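Long-range contacts in penicillin-binding protein 2 (Pbp2) (Helicobacter pylori, PDB 5LP5), which probably acts as a penicillin-binding transpeptidase of the inner membrane, helping to build the peptidoglycan wall and maintain cell shape, here in complex with MreC: residues A[333-339]-A[369-374]; A[359-364]-A[483-488]; A[63-69]-A[149-155]. All coordinates share one frame; numbering follows the deposited sequence.

Interaction 1 of 3, residues A[333-339]-A[369-374]; sequences IPTPPFI and VYFYKF
A bent segment holding two short strands, 333-334 and 338-339, wraps one side of helix 369-377, with Ile333 and Ile339 touching it at either end and Lys373 reaching between them. At the first end, Ile333 CD1 packs 3.5 Å from Phe374 CE2 and 3.6 Å from Lys373 CD. Its chi1 of 65° sets CG1 between the backbone N and the carbonyl carbon, which carries CD1 toward the helix. Ile333 CD1 also lies 4.1 Å from Tyr370 CD1; Phe374 lays CD2 over the centre of one face of the Tyr370 ring, one helical turn earlier. Lys373 runs out fully extended beyond CG, passing Ile333 in the opposite direction, and NZ donates to Pro334 O (2.6 Å), the donor tilted 16° from the carbonyl plane. All of this lies in the transpeptidase domain, where helix 369-377 also packs on helix 314-324, at whose start lies a probable SxxK motif; Phe371, turned from the strands, touches Lys314 there. Each strand belongs to its own two-stranded antiparallel sheet: Ile333 bonds the backbone of Ser357, and Ile339 that of Phe346. At the middle of the bend, Thr335 CG2 rests 3.8 Å from Val369 CB, while OG1 of the same threonine is hydrogen-bonded to Ser357 OG. Val369 CG2 approaches Pro336 O, and its other methyl, CG1, slides past Ile339 CG2 at 3.7 Å. Ile339 CD1 finally meets Tyr372 CB at 3.7 Å; the tyrosine hydroxyl is hydrogen-bonded to Arg347 O in the strand paired with 338-340.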
loop_
_atom_site.group_PDB
_atom_site.type_symbol
_atom_site.label_atom_id
_atom_site.label_comp_id
_atom_site.label_asym_id
_atom_site.label_seq_id
_atom_site.Cartn_x
_atom_site.Cartn_y
_atom_site.Cartn_z
ATOM N N ILE A 333 52.262 18.143 32.441
ATOM C CA ILE A 333 52.415 17.726 33.841
ATOM C C ILE A 333 52.760 16.239 33.922
ATOM O O ILE A 333 52.484 15.488 32.991
ATOM C CB ILE A 333 51.142 18.013 34.668
ATOM C CG1 ILE A 333 49.958 17.160 34.165
ATOM C CG2 ILE A 333 50.804 19.500 34.621
ATOM C CD1 ILE A 333 48.681 17.301 34.978
ATOM N N PRO A 334 53.381 15.812 35.031
ATOM C CA PRO A 334 53.742 14.395 35.197
ATOM C C PRO A 334 52.537 13.450 35.374
ATOM O O PRO A 334 51.625 13.733 36.140
ATOM C CB PRO A 334 54.649 14.392 36.440
ATOM C CG PRO A 334 54.393 15.685 37.136
ATOM C CD PRO A 334 53.931 16.665 36.101
ATOM N N THR A 335 52.557 12.330 34.659
ATOM C CA THR A 335 51.425 11.408 34.610
ATOM C C THR A 335 51.834 9.993 35.024
ATOM O O THR A 335 52.139 9.149 34.176
ATOM C CB THR A 335 50.808 11.382 33.199
ATOM O OG1 THR A 335 50.353 12.698 32.866
ATOM C CG2 THR A 335 49.617 10.428 33.119
ATOM N N PRO A 336 51.838 9.731 36.334
ATOM C CA PRO A 336 52.142 8.408 36.873
ATOM C C PRO A 336 50.982 7.428 36.720
ATOM O O PRO A 336 49.893 7.825 36.279
ATOM C CB PRO A 336 52.402 8.686 38.351
ATOM C CG PRO A 336 51.627 9.917 38.641
ATOM C CD PRO A 336 51.669 10.737 37.392
ATOM N N PRO A 337 51.210 6.147 37.084
ATOM C CA PRO A 337 50.175 5.105 37.017
ATOM C C PRO A 337 48.908 5.429 37.809
ATOM O O PRO A 337 47.848 4.914 37.494
ATOM C CB PRO A 337 50.872 3.874 37.613
ATOM C CG PRO A 337 52.314 4.101 37.342
ATOM C CD PRO A 337 52.516 5.585 37.474
ATOM N N PHE A 338 49.021 6.262 38.833
ATOM C CA PHE A 338 47.873 6.630 39.658
ATOM C C PHE A 338 48.167 7.919 40.413
ATOM O O PHE A 338 49.265 8.464 40.308
ATOM C CB PHE A 338 47.542 5.493 40.647
ATOM C CG PHE A 338 48.649 5.182 41.634
ATOM C CD1 PHE A 338 48.738 5.873 42.840
ATOM C CD2 PHE A 338 49.587 4.184 41.364
ATOM C CE1 PHE A 338 49.749 5.586 43.742
ATOM C CE2 PHE A 338 50.598 3.896 42.262
ATOM C CZ PHE A 338 50.680 4.596 43.453
ATOM N N ILE A 339 47.181 8.411 41.157
ATOM C CA ILE A 339 47.412 9.464 42.157
ATOM C C ILE A 339 46.696 9.109 43.455
ATOM O O ILE A 339 45.786 8.274 43.465
ATOM C CB ILE A 339 46.955 10.864 41.695
ATOM C CG1 ILE A 339 45.471 10.873 41.332
ATOM C CG2 ILE A 339 47.761 11.317 40.493
ATOM C CD1 ILE A 339 44.903 12.267 41.146
ATOM N N VAL A 369 45.042 10.459 34.267
ATOM C CA VAL A 369 45.559 11.305 35.360
ATOM C C VAL A 369 45.580 12.803 35.054
ATOM O O VAL A 369 45.357 13.613 35.953
ATOM C CB VAL A 369 46.954 10.839 35.849
ATOM C CG1 VAL A 369 47.568 11.851 36.812
ATOM C CG2 VAL A 369 46.837 9.488 36.540
ATOM N N TYR A 370 45.844 13.176 33.802
ATOM C CA TYR A 370 45.810 14.587 33.418
ATOM C C TYR A 370 44.487 15.215 33.870
ATOM O O TYR A 370 44.463 16.334 34.392
ATOM C CB TYR A 370 45.980 14.733 31.904
ATOM C CG TYR A 370 45.847 16.152 31.376
ATOM C CD1 TYR A 370 46.951 16.998 31.303
ATOM C CD2 TYR A 370 44.620 16.644 30.943
ATOM C CE1 TYR A 370 46.841 18.287 30.792
ATOM C CE2 TYR A 370 44.491 17.930 30.432
ATOM C CZ TYR A 370 45.603 18.752 30.352
ATOM O OH TYR A 370 45.485 20.039 29.850
ATOM N N PHE A 371 43.400 14.463 33.673
ATOM C CA PHE A 371 42.042 14.913 33.985
ATOM C C PHE A 371 41.751 14.763 35.461
ATOM O O PHE A 371 41.048 15.585 36.032
ATOM C CB PHE A 371 41.002 14.159 33.136
ATOM C CG PHE A 371 41.193 14.354 31.653
ATOM C CD1 PHE A 371 40.741 15.509 31.027
ATOM C CD2 PHE A 371 41.849 13.404 30.894
ATOM C CE1 PHE A 371 40.931 15.705 29.675
ATOM C CE2 PHE A 371 42.041 13.601 29.547
ATOM C CZ PHE A 371 41.588 14.753 28.936
ATOM N N TYR A 372 42.291 13.729 36.087
ATOM C CA TYR A 372 42.217 13.625 37.543
ATOM C C TYR A 372 42.816 14.871 38.219
ATOM O O TYR A 372 42.216 15.458 39.122
ATOM C CB TYR A 372 42.939 12.368 38.057
ATOM C CG TYR A 372 42.256 11.034 37.772
ATOM C CD1 TYR A 372 40.864 10.904 37.804
ATOM C CD2 TYR A 372 43.012 9.890 37.512
ATOM C CE1 TYR A 372 40.253 9.687 37.551
ATOM C CE2 TYR A 372 42.405 8.671 37.265
ATOM C CZ TYR A 372 41.028 8.575 37.287
ATOM O OH TYR A 372 40.428 7.367 37.034
ATOM N N LYS A 373 44.000 15.275 37.771
ATOM C CA LYS A 373 44.735 16.364 38.416
ATOM C C LYS A 373 44.047 17.716 38.276
ATOM O O LYS A 373 43.833 18.403 39.278
ATOM C CB LYS A 373 46.170 16.442 37.889
ATOM C CG LYS A 373 47.112 15.519 38.640
ATOM C CD LYS A 373 48.534 15.704 38.153
ATOM C CE LYS A 373 49.504 14.753 38.831
ATOM N NZ LYS A 373 50.893 14.912 38.311
ATOM N N PHE A 374 43.708 18.108 37.049
ATOM C CA PHE A 374 43.046 19.401 36.843
ATOM C C PHE A 374 41.603 19.365 37.354
ATOM O O PHE A 374 41.012 20.413 37.636
ATOM C CB PHE A 374 43.107 19.842 35.373
ATOM C CG PHE A 374 44.477 20.303 34.938
ATOM C CD1 PHE A 374 44.951 21.570 35.275
ATOM C CD2 PHE A 374 45.307 19.463 34.193
ATOM C CE1 PHE A 374 46.225 21.983 34.878
ATOM C CE2 PHE A 374 46.573 19.875 33.785
ATOM C CZ PHE A 374 47.034 21.138 34.127
#

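Interaction 2 of 3, residues A[359-364]-A[483-488]; sequences LYKAIR and ALRVGM
Tyr360 presents an edge of its ring to Val486, while Ile363 fits against the bare backbone of Gly487: these two meetings join helices 359-364 and 475-493 in the transpeptidase domain. The short segments run in roughly the same direction, crossing at -41° with their axes 8.3 Å apart, and Gly487 lies where the backbones come nearest, opposite Tyr360. Chi1 of -63° places the tyrosine CG anti to its carbonyl carbon, and the ring then stretches along the partner helix. Val486 CB lies in the ring plane, and its CG1 methyl touches Tyr360 CD1 at 3.7 Å. Farther along the ring, Tyr360 OH passes 4.1 Å from Ala483 CB. Ile363 divides its two branches between different neighbours. The CG2 methyl, anti to the backbone N, lies 3.7 Å from Gly487 C, against main chain that carries no side chain of its own. The CG1 branch instead carries CD1 across Leu484 at about a right angle. Helix 314-324 packs against this apolar side, its Met315 touching Ile363, Leu484 and Met488, which places the contact beside the residues of the probable SxxK motif. Arg364, at the border of the contact, sends its NE to a salt bridge with Glu490, farther along the same partner helix. Leu484 CD2 is shared, meeting Ile363 CD1 at 3.9 Å and Leu359 CD2 at 4.1 Å.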
loop_
_atom_site.group_PDB
_atom_site.type_symbol
_atom_site.label_atom_id
_atom_site.label_comp_id
_atom_site.label_asym_id
_atom_site.label_seq_id
_atom_site.Cartn_x
_atom_site.Cartn_y
_atom_site.Cartn_z
ATOM N N LEU A 359 47.708 18.359 27.039
ATOM C CA LEU A 359 46.343 18.094 26.537
ATOM C C LEU A 359 46.340 17.192 25.283
ATOM O O LEU A 359 45.672 16.156 25.257
ATOM C CB LEU A 359 45.594 19.408 26.251
ATOM C CG LEU A 359 44.060 19.395 26.410
ATOM C CD1 LEU A 359 43.472 20.796 26.294
ATOM C CD2 LEU A 359 43.358 18.489 25.422
ATOM N N TYR A 360 47.098 17.588 24.257
ATOM C CA TYR A 360 47.214 16.806 23.006
ATOM C C TYR A 360 47.481 15.324 23.310
ATOM O O TYR A 360 46.848 14.432 22.737
ATOM C CB TYR A 360 48.339 17.330 22.078
ATOM C CG TYR A 360 48.185 18.752 21.527
ATOM C CD1 TYR A 360 47.619 18.991 20.280
ATOM C CD2 TYR A 360 48.651 19.852 22.243
ATOM C CE1 TYR A 360 47.494 20.279 19.785
ATOM C CE2 TYR A 360 48.532 21.138 21.751
ATOM C CZ TYR A 360 47.953 21.345 20.526
ATOM O OH TYR A 360 47.833 22.628 20.053
ATOM N N LYS A 361 48.417 15.073 24.220
ATOM C CA LYS A 361 48.865 13.711 24.509
ATOM C C LYS A 361 47.863 12.944 25.379
ATOM O O LYS A 361 47.709 11.718 25.244
ATOM C CB LYS A 361 50.245 13.728 25.178
ATOM C CG LYS A 361 50.889 12.341 25.259
ATOM C CD LYS A 361 52.212 12.348 25.998
ATOM C CE LYS A 361 52.427 10.995 26.666
ATOM N NZ LYS A 361 53.574 10.947 27.605
ATOM N N ALA A 362 47.191 13.669 26.270
ATOM C CA ALA A 362 46.177 13.074 27.149
ATOM C C ALA A 362 44.962 12.579 26.356
ATOM O O ALA A 362 44.363 11.539 26.676
ATOM C CB ALA A 362 45.750 14.071 28.223
ATOM N N ILE A 363 44.604 13.349 25.331
ATOM C CA ILE A 363 43.582 12.949 24.380
ATOM C C ILE A 363 44.081 11.740 23.597
ATOM O O ILE A 363 43.414 10.690 23.547
ATOM C CB ILE A 363 43.258 14.081 23.379
ATOM C CG1 ILE A 363 42.595 15.271 24.085
ATOM C CG2 ILE A 363 42.354 13.537 22.275
ATOM C CD1 ILE A 363 42.237 16.428 23.172
ATOM N N ARG A 364 45.255 11.910 22.989
ATOM C CA ARG A 364 45.856 10.894 22.135
ATOM C C ARG A 364 45.826 9.514 22.802
ATOM O O ARG A 364 45.332 8.523 22.227
ATOM C CB ARG A 364 47.306 11.275 21.803
ATOM C CG ARG A 364 48.006 10.310 20.836
ATOM C CD ARG A 364 49.514 10.400 20.914
ATOM N NE ARG A 364 49.966 11.783 20.852
ATOM C CZ ARG A 364 51.186 12.191 21.177
ATOM N NH1 ARG A 364 52.111 11.328 21.586
ATOM N NH2 ARG A 364 51.476 13.477 21.092
ATOM N N ALA A 483 42.879 22.560 18.585
ATOM C CA ALA A 483 43.701 21.800 19.506
ATOM C C ALA A 483 43.090 20.436 19.735
ATOM O O ALA A 483 43.761 19.407 19.604
ATOM C CB ALA A 483 43.820 22.532 20.820
ATOM N N LEU A 484 41.802 20.441 20.063
ATOM C CA LEU A 484 41.066 19.206 20.338
ATOM C C LEU A 484 41.043 18.282 19.116
ATOM O O LEU A 484 41.213 17.067 19.249
ATOM C CB LEU A 484 39.640 19.522 20.780
ATOM C CG LEU A 484 39.515 20.405 22.025
ATOM C CD1 LEU A 484 38.067 20.800 22.297
ATOM C CD2 LEU A 484 40.118 19.722 23.242
ATOM N N ARG A 485 40.835 18.865 17.936
ATOM C CA ARG A 485 40.806 18.085 16.701
ATOM C C ARG A 485 42.147 17.414 16.438
ATOM O O ARG A 485 42.198 16.235 16.029
ATOM C CB ARG A 485 40.418 18.962 15.518
ATOM C CG ARG A 485 38.956 19.377 15.554
ATOM C CD ARG A 485 38.522 20.001 14.254
ATOM N NE ARG A 485 39.037 21.358 14.134
ATOM C CZ ARG A 485 38.345 22.466 14.393
ATOM N NH1 ARG A 485 37.084 22.422 14.805
ATOM N NH2 ARG A 485 38.932 23.642 14.237
ATOM N N VAL A 486 43.221 18.167 16.687
ATOM C CA VAL A 486 44.581 17.659 16.492
ATOM C C VAL A 486 44.800 16.453 17.396
ATOM O O VAL A 486 45.412 15.459 16.994
ATOM C CB VAL A 486 45.663 18.745 16.760
ATOM C CG1 VAL A 486 47.074 18.144 16.685
ATOM C CG2 VAL A 486 45.533 19.906 15.768
ATOM N N GLY A 487 44.296 16.542 18.619
ATOM C CA GLY A 487 44.340 15.410 19.523
ATOM C C GLY A 487 43.633 14.202 18.921
ATOM O O GLY A 487 44.223 13.118 18.841
ATOM N N MET A 488 42.379 14.395 18.493
ATOM C CA MET A 488 41.590 13.320 17.881
ATOM C C MET A 488 42.327 12.794 16.652
ATOM O O MET A 488 42.387 11.587 16.423
ATOM C CB MET A 488 40.179 13.802 17.503
ATOM C CG MET A 488 39.280 14.181 18.688
ATOM S SD MET A 488 37.600 14.760 18.309
ATOM C CE MET A 488 36.957 13.174 17.782
#

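Interaction 3 of 3, residues A[63-69]-A[149-155]; sequences FLATNEL and DKRYYPN
Arg151 NH1 donates to Asn67 OD1 at 3.0 Å and also to Gly54 O. The bond to Asn67 is straight at 168° and lies in the guanidinium plane, yet it arrives above the plane of the amide, not on a lone pair. A chain bent at chi2 (68°) brings the guanidinium obliquely across the asparagine amide, the two planes 40° apart; Arg151 NE forms a salt bridge with Glu192, and Asn67 ND2 goes to Arg53 O. On the opposite face of this antiparallel strand pair, Glu68 OE2 sits 3.5 Å above the centre of the Tyr152 ring, and Thr66 CG2 meets the ring edge 3.9 Å from CD2. Beneath them Thr66 with Tyr152 and Glu68 with Lys150 are hydrogen-bonded pairs, including Tyr152 N to Thr66 O at 2.7 Å. Farther toward Phe63, Ala65 CB packs 3.8 Å from Tyr153 CE1, and Asn155 ND2 makes a weak bond to Phe63 O. A classic beta bulge at Leu64 and Ala65 faces Ile56 of strand 56-57. Strand 63-76 also pairs with 118-125, Asn155 touches helix 237-246, and at the far end Leu69 packs on Phe182 of the MreC chain.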
loop_
_atom_site.group_PDB
_atom_site.type_symbol
_atom_site.label_atom_id
_atom_site.label_comp_id
_atom_site.label_asym_id
_atom_site.label_seq_id
_atom_site.Cartn_x
_atom_site.Cartn_y
_atom_site.Cartn_z
ATOM N N PHE A 63 12.483 2.270 -1.886
ATOM C CA PHE A 63 11.370 2.013 -0.973
ATOM C C PHE A 63 11.816 1.412 0.358
ATOM O O PHE A 63 12.455 0.352 0.399
ATOM C CB PHE A 63 10.371 1.052 -1.611
ATOM C CG PHE A 63 9.590 1.658 -2.716
ATOM C CD1 PHE A 63 9.958 1.460 -4.019
ATOM C CD2 PHE A 63 8.489 2.445 -2.446
ATOM C CE1 PHE A 63 9.243 2.032 -5.046
ATOM C CE2 PHE A 63 7.765 3.023 -3.467
ATOM C CZ PHE A 63 8.140 2.813 -4.769
ATOM N N LEU A 64 11.432 2.083 1.437
ATOM C CA LEU A 64 11.616 1.563 2.783
ATOM C C LEU A 64 10.300 1.055 3.352
ATOM O O LEU A 64 10.270 0.005 4.025
ATOM C CB LEU A 64 12.198 2.648 3.687
ATOM C CG LEU A 64 13.594 3.122 3.288
ATOM C CD1 LEU A 64 13.988 4.402 4.011
ATOM C CD2 LEU A 64 14.606 2.020 3.530
ATOM N N ALA A 65 9.235 1.813 3.070
ATOM C CA ALA A 65 7.878 1.512 3.531
ATOM C C ALA A 65 6.855 1.832 2.450
ATOM O O ALA A 65 6.851 2.920 1.865
ATOM C CB ALA A 65 7.533 2.286 4.803
ATOM N N THR A 66 5.961 0.880 2.224
ATOM C CA THR A 66 4.976 0.996 1.182
ATOM C C THR A 66 3.699 0.219 1.508
ATOM O O THR A 66 3.549 -0.326 2.600
ATOM C CB THR A 66 5.580 0.530 -0.149
ATOM O OG1 THR A 66 4.721 0.939 -1.201
ATOM C CG2 THR A 66 5.782 -0.972 -0.194
ATOM N N ASN A 67 2.781 0.158 0.542
ATOM C CA ASN A 67 1.496 -0.548 0.713
ATOM C C ASN A 67 1.288 -1.666 -0.334
ATOM O O ASN A 67 1.705 -1.524 -1.468
ATOM C CB ASN A 67 0.367 0.464 0.606
ATOM C CG ASN A 67 0.448 1.555 1.653
ATOM O OD1 ASN A 67 0.856 1.314 2.792
ATOM N ND2 ASN A 67 0.023 2.762 1.279
ATOM N N GLU A 68 0.651 -2.765 0.063
ATOM C CA GLU A 68 0.361 -3.889 -0.844
ATOM C C GLU A 68 -1.127 -4.094 -0.982
ATOM O O GLU A 68 -1.841 -4.197 0.013
ATOM C CB GLU A 68 0.976 -5.195 -0.362
ATOM C CG GLU A 68 2.395 -5.394 -0.843
ATOM C CD GLU A 68 2.893 -6.815 -0.643
ATOM O OE1 GLU A 68 2.119 -7.677 -0.166
ATOM O OE2 GLU A 68 4.064 -7.072 -0.995
ATOM N N LEU A 69 -1.577 -4.147 -2.230
ATOM C CA LEU A 69 -2.979 -4.304 -2.527
ATOM C C LEU A 69 -3.395 -5.750 -2.315
ATOM O O LEU A 69 -2.900 -6.664 -2.949
ATOM C CB LEU A 69 -3.239 -3.864 -3.955
ATOM C CG LEU A 69 -4.675 -3.835 -4.408
ATOM C CD1 LEU A 69 -5.551 -3.090 -3.413
ATOM C CD2 LEU A 69 -4.747 -3.179 -5.785
ATOM N N ASP A 149 -5.695 -2.200 1.793
ATOM C CA ASP A 149 -4.266 -1.957 1.912
ATOM C C ASP A 149 -3.658 -2.656 3.124
ATOM O O ASP A 149 -4.237 -2.672 4.190
ATOM C CB ASP A 149 -3.983 -0.451 2.015
ATOM C CG ASP A 149 -3.718 0.180 0.672
ATOM O OD1 ASP A 149 -3.365 -0.592 -0.258
ATOM O OD2 ASP A 149 -3.855 1.431 0.549
ATOM N N LYS A 150 -2.476 -3.216 2.938
ATOM C CA LYS A 150 -1.688 -3.777 4.015
ATOM C C LYS A 150 -0.307 -3.157 3.927
ATOM O O LYS A 150 0.281 -3.145 2.866
ATOM C CB LYS A 150 -1.612 -5.297 3.865
ATOM C CG LYS A 150 -0.281 -5.921 4.199
ATOM C CD LYS A 150 -0.382 -7.437 4.108
ATOM C CE LYS A 150 0.809 -8.031 3.385
ATOM N NZ LYS A 150 0.874 -9.479 3.643
ATOM N N ARG A 151 0.210 -2.615 5.017
ATOM C CA ARG A 151 1.516 -1.981 5.001
ATOM C C ARG A 151 2.557 -3.044 4.699
ATOM O O ARG A 151 2.386 -4.231 5.017
ATOM C CB ARG A 151 1.803 -1.313 6.351
ATOM C CG ARG A 151 2.912 -0.257 6.344
ATOM C CD ARG A 151 2.509 0.990 5.554
ATOM N NE ARG A 151 3.328 2.172 5.870
ATOM C CZ ARG A 151 3.398 3.269 5.113
ATOM N NH1 ARG A 151 2.684 3.364 3.998
ATOM N NH2 ARG A 151 4.178 4.285 5.463
ATOM N N TYR A 152 3.641 -2.613 4.068
ATOM C CA TYR A 152 4.713 -3.522 3.660
ATOM C C TYR A 152 6.090 -2.858 3.714
ATOM O O TYR A 152 6.309 -1.803 3.133
ATOM C CB TYR A 152 4.442 -4.044 2.250
ATOM C CG TYR A 152 5.466 -5.043 1.763
ATOM C CD1 TYR A 152 5.573 -6.314 2.340
ATOM C CD2 TYR A 152 6.333 -4.715 0.738
ATOM C CE1 TYR A 152 6.526 -7.221 1.905
ATOM C CE2 TYR A 152 7.271 -5.614 0.280
ATOM C CZ TYR A 152 7.371 -6.859 0.862
ATOM O OH TYR A 152 8.333 -7.723 0.398
ATOM N N TYR A 153 7.016 -3.514 4.403
ATOM C CA TYR A 153 8.385 -3.038 4.571
ATOM C C TYR A 153 9.272 -3.990 3.769
ATOM O O TYR A 153 9.566 -5.104 4.208
ATOM C CB TYR A 153 8.754 -2.988 6.068
ATOM C CG TYR A 153 7.774 -2.140 6.862
ATOM C CD1 TYR A 153 8.008 -0.802 7.078
ATOM C CD2 TYR A 153 6.574 -2.676 7.346
ATOM C CE1 TYR A 153 7.098 -0.015 7.781
ATOM C CE2 TYR A 153 5.658 -1.895 8.043
ATOM C CZ TYR A 153 5.928 -0.568 8.254
ATOM O OH TYR A 153 5.045 0.220 8.930
ATOM N N PRO A 154 9.663 -3.567 2.557
ATOM C CA PRO A 154 10.403 -4.424 1.642
ATOM C C PRO A 154 11.663 -4.988 2.247
ATOM O O PRO A 154 11.966 -6.166 2.049
ATOM C CB PRO A 154 10.765 -3.508 0.473
ATOM C CG PRO A 154 10.302 -2.160 0.832
ATOM C CD PRO A 154 9.336 -2.271 1.953
ATOM N N ASN A 155 12.390 -4.175 2.999
ATOM C CA ASN A 155 13.669 -4.643 3.538
ATOM C C ASN A 155 13.576 -5.335 4.893
ATOM O O ASN A 155 14.587 -5.638 5.508
ATOM C CB ASN A 155 14.655 -3.487 3.598
ATOM C CG ASN A 155 14.852 -2.855 2.258
ATOM O OD1 ASN A 155 15.801 -3.162 1.552
ATOM N ND2 ASN A 155 13.945 -1.995 1.889
#

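Interactions 1 and 2 adjoin in the transpeptidase domain, their centres about 16 Å apart. Helices 359-364 and 369-377 follow each other in the chain, and Tyr370 of the first contact packs on Leu359 and Ala362 of the second; both contacts border helix 314-324. Interaction 2 is the more buried and meets across its two segments by apolar packing, with the Arg364-Glu490 salt bridge just beyond, whereas interaction 1, partly buried, adds a lysine-to-carbonyl bond to its apolar contacts. Interaction 3 lies in the dimerisation domain, its centre about 57 Å and 48 Å from those of interactions 1 and 2. Also partly buried, it relies on strand pairing and polar side chains, and it alone touches MreC.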